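Local coordinates for biphenyl 2,3-Dioxygenase Beta Subunit (Sphingobium yanoikuyae, PDB 2GBW), which probably serves as the beta subunit of a ring-hydroxylating dioxygenase, the kind of enzyme that adds both atoms of dioxygen to an aromatic ring, at residues P10-H13 / Y14-A18. Numbering follows the deposited sequence.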
loop_
_atom_site.group_PDB
_atom_site.type_symbol
_atom_site.label_atom_id
_atom_site.label_comp_id
_atom_site.label_asym_id
_atom_site.label_seq_id
_atom_site.Cartn_x
_atom_site.Cartn_y
_atom_site.Cartn_z
ATOM N N PRO B 10 12.843 -29.393 27.784
ATOM C CA PRO B 10 13.364 -28.031 27.603
ATOM C C PRO B 10 14.790 -27.972 27.020
ATOM O O PRO B 10 15.055 -27.102 26.169
ATOM C CB PRO B 10 13.331 -27.451 29.029
ATOM C CG PRO B 10 12.174 -28.199 29.682
ATOM C CD PRO B 10 12.422 -29.614 29.186
ATOM N N ASP B 11 15.681 -28.874 27.458
ATOM C CA ASP B 11 17.051 -28.892 26.919
ATOM C C ASP B 11 17.055 -29.230 25.421
ATOM O O ASP B 11 17.792 -28.596 24.650
ATOM C CB ASP B 11 17.968 -29.806 27.721
ATOM C CG ASP B 11 18.327 -29.237 29.086
ATOM O OD1 ASP B 11 18.181 -28.026 29.363
ATOM O OD2 ASP B 11 18.736 -30.027 29.954
ATOM N N VAL B 12 16.225 -30.185 24.997
ATOM C CA VAL B 12 16.173 -30.521 23.581
ATOM C C VAL B 12 15.514 -29.395 22.838
ATOM O O VAL B 12 15.958 -29.018 21.756
ATOM C CB VAL B 12 15.450 -31.846 23.310
ATOM C CG1 VAL B 12 15.186 -31.989 21.762
ATOM C CG2 VAL B 12 16.291 -32.975 23.898
ATOM N N HIS B 13 14.454 -28.818 23.418
ATOM C CA HIS B 13 13.881 -27.618 22.841
ATOM C C HIS B 13 14.909 -26.505 22.548
ATOM O O HIS B 13 14.903 -25.923 21.468
ATOM C CB HIS B 13 12.811 -27.007 23.743
ATOM C CG HIS B 13 12.062 -25.902 23.062
ATOM N ND1 HIS B 13 12.496 -24.581 23.050
ATOM C CD2 HIS B 13 10.945 -25.934 22.295
ATOM C CE1 HIS B 13 11.636 -23.856 22.344
ATOM N NE2 HIS B 13 10.684 -24.652 21.902
ATOM N N TYR B 14 15.745 -26.196 23.533
ATOM C CA TYR B 14 16.781 -25.179 23.369
ATOM C C TYR B 14 17.677 -25.525 22.191
ATOM O O TYR B 14 17.984 -24.688 21.322
ATOM C CB TYR B 14 17.662 -25.064 24.630
ATOM C CG TYR B 14 18.738 -24.036 24.374
ATOM C CD1 TYR B 14 18.498 -22.687 24.634
ATOM C CD2 TYR B 14 19.969 -24.395 23.802
ATOM C CE1 TYR B 14 19.456 -21.734 24.386
ATOM C CE2 TYR B 14 20.956 -23.440 23.553
ATOM C CZ TYR B 14 20.685 -22.106 23.833
ATOM O OH TYR B 14 21.597 -21.092 23.573
ATOM N N ASP B 15 18.061 -26.783 22.111
ATOM C CA ASP B 15 18.987 -27.197 21.040
ATOM C C ASP B 15 18.380 -27.059 19.648
ATOM O O ASP B 15 19.065 -26.683 18.695
ATOM C CB ASP B 15 19.421 -28.610 21.315
ATOM C CG ASP B 15 20.416 -28.699 22.448
ATOM O OD1 ASP B 15 20.987 -27.673 22.898
ATOM O OD2 ASP B 15 20.652 -29.828 22.860
ATOM N N ILE B 16 17.084 -27.299 19.537
ATOM C CA ILE B 16 16.378 -27.151 18.250
ATOM C C ILE B 16 16.276 -25.679 17.879
ATOM O O ILE B 16 16.517 -25.290 16.759
ATOM C CB ILE B 16 14.990 -27.822 18.326
ATOM C CG1 ILE B 16 15.107 -29.345 18.419
ATOM C CG2 ILE B 16 14.171 -27.428 17.081
ATOM C CD1 ILE B 16 13.734 -30.071 18.797
ATOM N N GLU B 17 15.939 -24.819 18.834
ATOM C CA GLU B 17 15.935 -23.388 18.595
ATOM C C GLU B 17 17.313 -22.846 18.145
ATOM O O GLU B 17 17.387 -21.983 17.236
ATOM C CB GLU B 17 15.466 -22.674 19.855
ATOM C CG GLU B 17 13.953 -22.862 20.084
ATOM C CD GLU B 17 13.119 -21.591 20.015
ATOM O OE1 GLU B 17 13.403 -20.685 19.179
ATOM O OE2 GLU B 17 12.132 -21.539 20.803
ATOM N N ALA B 18 18.376 -23.285 18.820
ATOM C CA ALA B 18 19.722 -22.888 18.482
ATOM C C ALA B 18 20.117 -23.340 17.053
ATOM O O ALA B 18 20.715 -22.574 16.308
ATOM C CB ALA B 18 20.700 -23.436 19.531
HETATM O O HOH W 1 20.347 -27.795 25.553
#
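H13 and E17, one helical turn apart, meet where the CE1 corner of the imidazole comes against the glutamate chain, the two side chains crossing at a slant. CG of E17 sits 3.4 Å from CE1 of H13, while the carboxylate plane is turned 71° from the ring; the still shorter approach of OE2 of E17 to that carbon is doubtful. H13 has CG anti to the backbone N (chi1 -171°), whereas E17 sets CG beside the backbone N and then bends at CB-CG, which brings the two chains together. Beneath them, N of E17 donates to O of H13 at 3.0 Å, a nearly straight bond of 172°.

On another flank, CG1 of V12 meets CD1 of I16 at 3.8 Å, and N of I16 binds O of V12 at 3.0 Å. A third pair shows a backbone carbonyl serving twice: O of D11 accepts N of D15 at 3.1 Å and also a proton from a water, which gives its other to OD1 of D15 at 2.7 Å. Such i to i+4 pairing is the elementary unit of an alpha-helix, and here it builds the first turns of helix 10-28, which lies against the curved sheet of the NTF2-like fold. I16 is buried against the sheet, resting on V106, A108, L116, V118 and F151 of three strands.

H13 is fixed from outside the helix: its NE2 is hydrogen-bonded to O of V106, and its ring meets Y14 of a neighbouring subunit edge-to-face. A leucine here would probably leave that carbonyl without its imidazole partner and the neighbouring tyrosine without its aromatic mate. The Y14 ring in turn meets H13 of a third subunit edge-to-face, with P10 of that subunit packed against it.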